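Local coordinates for methylenetetrahydrofolate--tRNA-(uracil-5-)-methyltransferase TrmFO (Thermus thermophilus, PDB 3G5R), which probably catalyses the folate- and FAD-dependent methylation of uridine 54 in tRNA to 5-methyluridine, with methylenetetrahydrofolate as the carbon donor, at residues 29-34 / 44-49; 75-80 / 101-106; 187-192 / 294-299. All blocks are in the same frame, centred on the assembly; numbering follows the deposited sequence.

Interaction 1 of 3, residues 29-34 / 44-49; sequences LFEMRP and DRFAEI. With FAD (flavin-adenine dinucleotide), chain B.
R33 leaves the 29-34 segment to grip the backbone of R45, and its side chain passes the adenosine ribose of FAD on the way. CB starts the chain with CG beside the backbone N (chi1 -61°); CG and CD run along ribose O2B, and a bend at chi3 turns NE toward the ribose hydroxyls, where it donates to FAD O3B at 3.0 Å and, more distantly, to O2B. NH2 also reaches O3B and, with NH1, closes end-on upon R45 O, at 2.8 Å from R33 NH2 and 2.9 Å from R33 NH1; NH1 also bonds to T43 O. R45 O lies in the guanidinium plane, whereas E48 OE1, 3.4 Å from R33 NH1, stands well out of it; this salt bridge is one of charge alone, and E48 OE1 is hydrogen-bonded to T43 OG1. E31 takes the ribose diol with both oxygens, as the acidic residue after the second strand does in Rossmann-type dinucleotide folds. A leucine in place of R33 would probably leave R45 O without these two donors and FAD O3B without NE and NH2, with E31 still accepting from the diol. L29 CD2 lies over one face of the F46 ring, which also touches V116 of strand 114-117 and T109 of helix 97-109.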
# COMPACT_ATOMS: atom_id res chain seq x y z
N LEU A 29 -6.66 -22.74 7.50
CA LEU A 29 -5.88 -21.98 6.53
C LEU A 29 -5.99 -22.64 5.15
O LEU A 29 -5.57 -23.78 4.97
CB LEU A 29 -4.42 -21.92 6.97
CG LEU A 29 -3.40 -21.27 6.04
CD1 LEU A 29 -3.74 -19.80 5.79
CD2 LEU A 29 -2.01 -21.42 6.63
N PHE A 30 -6.58 -21.91 4.21
CA PHE A 30 -6.74 -22.40 2.84
C PHE A 30 -5.58 -21.90 2.00
O PHE A 30 -5.23 -20.72 2.04
CB PHE A 30 -8.04 -21.89 2.22
CG PHE A 30 -9.28 -22.43 2.87
CD1 PHE A 30 -9.83 -21.80 3.97
CD2 PHE A 30 -9.90 -23.57 2.37
CE1 PHE A 30 -10.98 -22.29 4.56
CE2 PHE A 30 -11.05 -24.06 2.96
CZ PHE A 30 -11.59 -23.42 4.05
N GLU A 31 -4.98 -22.80 1.23
CA GLU A 31 -3.96 -22.43 0.25
C GLU A 31 -4.14 -23.30 -0.98
O GLU A 31 -4.04 -24.52 -0.89
CB GLU A 31 -2.56 -22.60 0.82
CG GLU A 31 -1.46 -22.36 -0.20
CD GLU A 31 -1.64 -21.06 -0.96
OE1 GLU A 31 -1.76 -21.08 -2.20
OE2 GLU A 31 -1.67 -19.99 -0.31
N MET A 32 -4.38 -22.67 -2.13
CA MET A 32 -4.65 -23.45 -3.34
C MET A 32 -3.40 -24.11 -3.91
O MET A 32 -3.49 -25.15 -4.56
CB MET A 32 -5.35 -22.59 -4.39
CG MET A 32 -4.48 -21.51 -5.00
SD MET A 32 -5.42 -20.54 -6.17
CE MET A 32 -4.14 -19.48 -6.85
N ARG A 33 -2.23 -23.52 -3.67
CA ARG A 33 -0.97 -24.14 -4.11
C ARG A 33 -0.71 -25.42 -3.31
O ARG A 33 -0.91 -25.45 -2.10
CB ARG A 33 0.20 -23.17 -3.96
CG ARG A 33 0.04 -21.91 -4.80
CD ARG A 33 1.22 -20.95 -4.63
NE ARG A 33 1.23 -20.28 -3.33
CZ ARG A 33 2.16 -20.47 -2.39
NH1 ARG A 33 3.16 -21.32 -2.59
NH2 ARG A 33 2.09 -19.81 -1.24
N PRO A 34 -0.23 -26.48 -3.98
CA PRO A 34 0.14 -26.54 -5.39
C PRO A 34 -0.93 -27.18 -6.27
O PRO A 34 -0.63 -27.55 -7.40
CB PRO A 34 1.36 -27.45 -5.34
CG PRO A 34 0.95 -28.49 -4.33
CD PRO A 34 0.08 -27.75 -3.30
N ASP A 44 5.07 -24.86 -3.20
CA ASP A 44 3.90 -25.08 -2.35
C ASP A 44 4.11 -24.49 -0.95
O ASP A 44 3.36 -24.80 -0.03
CB ASP A 44 3.59 -26.57 -2.24
CG ASP A 44 4.66 -27.34 -1.48
OD1 ASP A 44 5.66 -26.73 -1.06
OD2 ASP A 44 4.50 -28.57 -1.30
N ARG A 45 5.13 -23.66 -0.79
CA ARG A 45 5.48 -23.13 0.53
C ARG A 45 4.61 -21.94 0.91
O ARG A 45 4.23 -21.14 0.06
CB ARG A 45 6.95 -22.71 0.56
CG ARG A 45 7.94 -23.82 0.23
CD ARG A 45 8.33 -24.61 1.46
NE ARG A 45 9.49 -25.47 1.21
CZ ARG A 45 10.75 -25.04 1.15
NH1 ARG A 45 11.73 -25.91 0.92
NH2 ARG A 45 11.03 -23.76 1.31
N PHE A 46 4.31 -21.80 2.20
CA PHE A 46 3.65 -20.61 2.70
C PHE A 46 4.59 -19.41 2.62
O PHE A 46 5.80 -19.55 2.84
CB PHE A 46 3.20 -20.80 4.16
CG PHE A 46 2.27 -21.96 4.38
CD1 PHE A 46 1.53 -22.50 3.34
CD2 PHE A 46 2.11 -22.48 5.66
CE1 PHE A 46 0.67 -23.56 3.56
CE2 PHE A 46 1.24 -23.54 5.88
CZ PHE A 46 0.52 -24.08 4.83
N ALA A 47 4.04 -18.24 2.33
CA ALA A 47 4.82 -17.01 2.31
C ALA A 47 5.99 -17.06 1.33
O ALA A 47 7.06 -16.52 1.59
CB ALA A 47 5.32 -16.67 3.73
N GLU A 48 5.76 -17.71 0.19
CA GLU A 48 6.75 -17.72 -0.88
C GLU A 48 7.04 -16.29 -1.32
O GLU A 48 6.11 -15.48 -1.50
CB GLU A 48 6.27 -18.55 -2.07
CG GLU A 48 7.20 -18.47 -3.28
CD GLU A 48 6.80 -19.38 -4.44
OE1 GLU A 48 5.95 -20.28 -4.24
OE2 GLU A 48 7.34 -19.19 -5.55
N ILE A 49 8.32 -15.97 -1.46
CA ILE A 49 8.77 -14.68 -1.97
C ILE A 49 8.92 -14.81 -3.48
O ILE A 49 9.81 -15.53 -3.94
CB ILE A 49 10.12 -14.31 -1.36
CG1 ILE A 49 9.98 -14.11 0.15
CG2 ILE A 49 10.71 -13.06 -2.03
CD1 ILE A 49 9.14 -12.91 0.54
PA FAD B . 0.59 -13.57 -1.80
O1A FAD B . 0.59 -13.74 -3.30
O2A FAD B . 1.94 -13.65 -1.15
O5B FAD B . -0.34 -14.69 -1.13
C5B FAD B . -1.65 -14.93 -1.58
C4B FAD B . -1.85 -16.44 -1.49
O4B FAD B . -3.21 -16.72 -1.75
C3B FAD B . -1.04 -17.21 -2.53
O3B FAD B . -0.35 -18.26 -1.87
C2B FAD B . -2.08 -17.76 -3.49
O2B FAD B . -1.71 -19.04 -3.96
C1B FAD B . -3.29 -17.86 -2.58
N9A FAD B . -4.61 -17.83 -3.24
C8A FAD B . -5.03 -16.98 -4.22
N7A FAD B . -6.33 -17.28 -4.50
C5A FAD B . -6.72 -18.29 -3.69
C6A FAD B . -7.92 -18.98 -3.54
N6A FAD B . -9.03 -18.54 -4.15
N1A FAD B . -8.01 -19.99 -2.60
C2A FAD B . -6.92 -20.32 -1.82
N3A FAD B . -5.73 -19.64 -1.97
C4A FAD B . -5.65 -18.64 -2.89
N1 FAD B . 6.56 -7.10 -3.32
C2 FAD B . 7.75 -6.64 -2.81
O2 FAD B . 7.79 -6.10 -1.71
N3 FAD B . 8.92 -6.77 -3.55
C4 FAD B . 8.88 -7.39 -4.78
O4 FAD B . 9.91 -7.51 -5.43
C4X FAD B . 7.67 -7.86 -5.29
N5 FAD B . 7.63 -8.47 -6.53
C5X FAD B . 6.43 -8.94 -7.01
C6 FAD B . 6.39 -9.55 -8.25
C7 FAD B . 5.19 -10.03 -8.75
C7M FAD B . 5.16 -10.69 -10.10
C8 FAD B . 4.02 -9.89 -8.01
C8M FAD B . 2.72 -10.40 -8.54
C9 FAD B . 4.06 -9.28 -6.76
C9A FAD B . 5.26 -8.79 -6.26
N10 FAD B . 5.29 -8.17 -5.02
C10 FAD B . 6.50 -7.72 -4.55
C1' FAD B . 4.04 -7.51 -4.47
C2' FAD B . 3.57 -8.06 -3.11
O2' FAD B . 4.25 -7.48 -2.01
C3' FAD B . 3.68 -9.58 -3.04
O3' FAD B . 2.83 -10.12 -4.02
C4' FAD B . 3.31 -10.14 -1.66
O4' FAD B . 3.62 -11.51 -1.64
C5' FAD B . 1.82 -9.97 -1.37
O5' FAD B . 1.47 -10.69 -0.19
P FAD B . 0.00 -11.33 -0.10
O1P FAD B . -1.01 -10.22 -0.19
O2P FAD B . -0.10 -12.21 1.11
O3P FAD B . -0.13 -12.17 -1.48

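Interaction 2 of 3, residues 75-80 / 101-106; sequences GSLVME and SGYITE
Y103 OH donates to E80 OE1 across 2.5 Å, a short bond that ties helix 97-109 to helix 77-84. The carboxylate oxygen receives it on its anti lone pair and lies at the edge of the phenol ring, in its plane, while the carboxylate itself is turned 67° from the ring. Both side chains leave their helices with CG anti to the backbone N (Y103 chi1 -176°, E80 chi1 173°), and the extended glutamate brings its end to the tyrosine hydroxyl. R107 forms a salt bridge to the same E80 OE1, giving this oxygen a second partner. The rest of the contact is apolar. L77 and I104 cross obliquely, L77 CD2 meeting I104 CG2 at 3.9 Å, while the other leucine methyl, CD1, approaches Y103 CE2 and V78 CG2 packs on I104 CD1. At the start of helix 77-84, S76 is the N-cap: its OG accepts from M79 N at 2.9 Å, and the side chain of E15 binds the same hydroxyl. Apolar branches thus fill the buried side, with V78 also close to L11, a predicted FAD-binding residue at the start of helix 11-22. At the partly exposed side stands a short bond that is probably charge-assisted, where R107 would probably help keep E80 ionised as the acceptor.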
# COMPACT_ATOMS: atom_id res chain seq x y z
N GLY A 75 6.11 -9.46 17.59
CA GLY A 75 6.38 -10.89 17.59
C GLY A 75 6.05 -11.56 16.26
O GLY A 75 5.75 -12.76 16.22
N SER A 76 6.11 -10.79 15.19
CA SER A 76 5.80 -11.26 13.84
C SER A 76 6.56 -12.52 13.44
O SER A 76 7.78 -12.59 13.59
CB SER A 76 6.08 -10.14 12.82
OG SER A 76 6.31 -10.65 11.52
N LEU A 77 5.84 -13.51 12.92
CA LEU A 77 6.48 -14.69 12.35
C LEU A 77 7.31 -14.35 11.11
O LEU A 77 8.41 -14.89 10.92
CB LEU A 77 5.43 -15.76 12.01
CG LEU A 77 5.96 -17.03 11.32
CD1 LEU A 77 6.94 -17.77 12.22
CD2 LEU A 77 4.81 -17.94 10.93
N VAL A 78 6.80 -13.46 10.27
CA VAL A 78 7.54 -13.05 9.09
C VAL A 78 8.88 -12.42 9.49
O VAL A 78 9.91 -12.72 8.89
CB VAL A 78 6.70 -12.10 8.20
CG1 VAL A 78 7.58 -11.34 7.19
CG2 VAL A 78 5.61 -12.91 7.48
N MET A 79 8.88 -11.56 10.51
CA MET A 79 10.13 -10.94 10.94
C MET A 79 11.08 -11.95 11.57
O MET A 79 12.29 -11.86 11.40
CB MET A 79 9.89 -9.77 11.88
CG MET A 79 9.23 -8.56 11.23
SD MET A 79 10.11 -7.97 9.77
CE MET A 79 11.68 -7.48 10.50
N GLU A 80 10.53 -12.91 12.32
CA GLU A 80 11.33 -13.99 12.89
C GLU A 80 12.02 -14.80 11.79
O GLU A 80 13.25 -15.02 11.81
CB GLU A 80 10.42 -14.89 13.74
CG GLU A 80 11.07 -16.15 14.28
CD GLU A 80 10.13 -16.93 15.18
OE1 GLU A 80 10.12 -18.18 15.09
OE2 GLU A 80 9.41 -16.30 15.98
N SER A 101 10.64 -19.04 3.47
CA SER A 101 9.34 -19.69 3.30
C SER A 101 9.31 -21.07 3.94
O SER A 101 8.28 -21.50 4.45
CB SER A 101 8.98 -19.78 1.81
OG SER A 101 9.85 -20.70 1.16
N GLY A 102 10.45 -21.76 3.94
CA GLY A 102 10.53 -23.08 4.55
C GLY A 102 10.28 -23.02 6.05
O GLY A 102 9.57 -23.86 6.61
N TYR A 103 10.87 -22.03 6.70
CA TYR A 103 10.73 -21.85 8.13
C TYR A 103 9.28 -21.52 8.49
O TYR A 103 8.71 -22.11 9.41
CB TYR A 103 11.65 -20.72 8.61
CG TYR A 103 11.65 -20.51 10.10
CD1 TYR A 103 12.51 -21.24 10.92
CD2 TYR A 103 10.81 -19.59 10.69
CE1 TYR A 103 12.51 -21.05 12.28
CE2 TYR A 103 10.81 -19.40 12.06
CZ TYR A 103 11.66 -20.13 12.85
OH TYR A 103 11.67 -19.96 14.21
N ILE A 104 8.69 -20.58 7.76
CA ILE A 104 7.31 -20.19 8.00
C ILE A 104 6.36 -21.38 7.83
O ILE A 104 5.47 -21.59 8.66
CB ILE A 104 6.90 -19.01 7.09
CG1 ILE A 104 7.64 -17.75 7.54
CG2 ILE A 104 5.38 -18.79 7.13
CD1 ILE A 104 7.54 -16.58 6.57
N THR A 105 6.55 -22.15 6.77
CA THR A 105 5.70 -23.30 6.49
C THR A 105 5.80 -24.32 7.62
O THR A 105 4.80 -24.86 8.09
CB THR A 105 6.06 -23.96 5.14
OG1 THR A 105 5.99 -22.98 4.10
CG2 THR A 105 5.09 -25.10 4.82
N GLU A 106 7.02 -24.58 8.08
CA GLU A 106 7.21 -25.55 9.15
C GLU A 106 6.58 -25.10 10.47
O GLU A 106 5.96 -25.90 11.18
CB GLU A 106 8.69 -25.88 9.32
CG GLU A 106 9.25 -26.70 8.17
CD GLU A 106 10.76 -26.85 8.23
OE1 GLU A 106 11.34 -26.66 9.32
OE2 GLU A 106 11.37 -27.16 7.18

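Interaction 3 of 3, residues 187-192 / 294-299; sequences LNCPMT and PGLENA
Packing of carbon against carbon begins with M191 and P294, which cross at about a right angle. M191 CG sits only 3.4 Å from P294 CD, tighter than ordinary van der Waals contact, so the methylene is pressed against the proline ring where that ring joins its own nitrogen. SD follows beside the same ring carbon, P294 CD, at 3.9 Å. Placing CG beside the backbone N (chi1 -70°) brings the methionine to this position. A looser apolar approach links C189 SG to L296 CG at 4.4 Å.

Backbone oxygens make the second group of contacts, all of them with carbon or sulfur. P294 O lies 3.3 Å from C189 CB and 3.5 Å from C189 SG, so the cysteine rests against the carbonyl that precedes G295. In the reverse sense, P190 O comes to 3.5 Å from P294 CG, and the proline ring is thereby met by both a backbone oxygen and the methionine chain.

Hydrogen bonds shape the loop without crossing the contact. G295 N donates to E297 OE1 at 2.9 Å, reaching the oxygen from above the carboxylate plane, and A299 N bonds to L296 O to close a type I beta turn. G295 has a positive phi of 97°, a conformation at which a side chain would press against the preceding carbonyl oxygen. The backbone of G295 is also bonded to D170, while C189 and M191 pair with V260 and A258 of the adjoining strand 258-264.

With no hydrogen bond between 187-192 and 294-299, what joins these two segments is shape and dispersion, chiefly through the fit of one rigid proline ring against M191 and the neighbouring backbone.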
# COMPACT_ATOMS: atom_id res chain seq x y z
N LEU A 187 -4.48 21.25 -7.27
CA LEU A 187 -3.30 22.10 -7.35
C LEU A 187 -2.82 22.09 -8.80
O LEU A 187 -2.75 21.03 -9.41
CB LEU A 187 -2.20 21.58 -6.42
CG LEU A 187 -1.06 22.55 -6.13
CD1 LEU A 187 -1.60 23.83 -5.50
CD2 LEU A 187 -0.04 21.88 -5.21
N ASN A 188 -2.52 23.27 -9.34
CA ASN A 188 -2.12 23.39 -10.74
C ASN A 188 -0.71 23.94 -10.87
O ASN A 188 -0.39 24.99 -10.31
CB ASN A 188 -3.09 24.28 -11.49
CG ASN A 188 -4.51 23.74 -11.47
OD1 ASN A 188 -4.86 22.87 -12.26
ND2 ASN A 188 -5.32 24.24 -10.55
N CYS A 189 0.14 23.22 -11.61
CA CYS A 189 1.51 23.66 -11.87
C CYS A 189 1.60 24.11 -13.32
O CYS A 189 1.73 23.27 -14.21
CB CYS A 189 2.49 22.52 -11.63
SG CYS A 189 2.44 21.76 -9.98
N PRO A 190 1.51 25.42 -13.57
CA PRO A 190 1.46 25.87 -14.97
C PRO A 190 2.82 25.80 -15.65
O PRO A 190 3.86 26.04 -15.04
CB PRO A 190 0.99 27.32 -14.86
CG PRO A 190 1.43 27.76 -13.50
CD PRO A 190 1.40 26.54 -12.61
N MET A 191 2.81 25.47 -16.94
CA MET A 191 4.03 25.39 -17.71
C MET A 191 3.89 26.21 -18.98
O MET A 191 2.82 26.26 -19.58
CB MET A 191 4.35 23.93 -18.04
CG MET A 191 4.76 23.16 -16.79
SD MET A 191 4.74 21.38 -17.00
CE MET A 191 5.45 21.28 -18.62
N THR A 192 4.97 26.86 -19.38
CA THR A 192 4.98 27.61 -20.63
C THR A 192 5.09 26.66 -21.80
O THR A 192 5.33 25.47 -21.64
CB THR A 192 6.17 28.57 -20.71
OG1 THR A 192 7.39 27.81 -20.67
CG2 THR A 192 6.14 29.55 -19.55
N PRO A 294 7.38 22.70 -12.82
CA PRO A 294 7.43 23.90 -11.98
C PRO A 294 6.71 23.66 -10.65
O PRO A 294 5.56 23.20 -10.64
CB PRO A 294 6.67 24.94 -12.81
CG PRO A 294 6.89 24.51 -14.21
CD PRO A 294 6.90 23.00 -14.18
N GLY A 295 7.39 23.96 -9.55
CA GLY A 295 6.85 23.72 -8.23
C GLY A 295 7.34 22.42 -7.62
O GLY A 295 7.36 22.26 -6.40
N LEU A 296 7.74 21.47 -8.46
CA LEU A 296 8.13 20.15 -7.99
C LEU A 296 9.63 19.90 -8.08
O LEU A 296 10.10 18.77 -7.97
CB LEU A 296 7.36 19.07 -8.77
CG LEU A 296 5.84 19.23 -8.78
CD1 LEU A 296 5.19 18.04 -9.47
CD2 LEU A 296 5.30 19.41 -7.35
N GLU A 297 10.40 20.98 -8.27
CA GLU A 297 11.84 20.86 -8.47
C GLU A 297 12.55 20.15 -7.31
O GLU A 297 13.58 19.51 -7.50
CB GLU A 297 12.46 22.23 -8.73
CG GLU A 297 12.00 22.88 -10.04
CD GLU A 297 10.82 23.83 -9.87
OE1 GLU A 297 10.14 23.77 -8.82
OE2 GLU A 297 10.57 24.63 -10.80
N ASN A 298 11.99 20.27 -6.11
CA ASN A 298 12.56 19.60 -4.96
C ASN A 298 11.54 18.70 -4.27
O ASN A 298 11.63 18.42 -3.08
CB ASN A 298 13.16 20.62 -3.98
CG ASN A 298 14.35 21.34 -4.58
OD1 ASN A 298 15.44 20.78 -4.69
ND2 ASN A 298 14.14 22.60 -4.98
N ALA A 299 10.57 18.24 -5.06
CA ALA A 299 9.51 17.38 -4.54
C ALA A 299 10.07 16.07 -4.01
O ALA A 299 11.00 15.50 -4.58
CB ALA A 299 8.47 17.12 -5.63

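Interactions 1 and 2 adjoin each other, with centres 13 Å apart, whereas interaction 3 lies on the opposite side of the chain's centre, its own centre about 46 Å and 45 Å from theirs. The three follow one another along the chain without interleaving. Helix 97-109 connects the first two: its T105 OG1 probably bonds to F46 N, and S101 OG to R45 NH2, so the loop after strand 27-30 of the parallel sheet rests on the same helix that packs against helix 77-84. Interaction 3 instead sets the loop 294-299 against strand 187-191 of the six-stranded antiparallel sheet. FAD binding thus concerns the first region directly, while the third is structural packing remote from the cofactor.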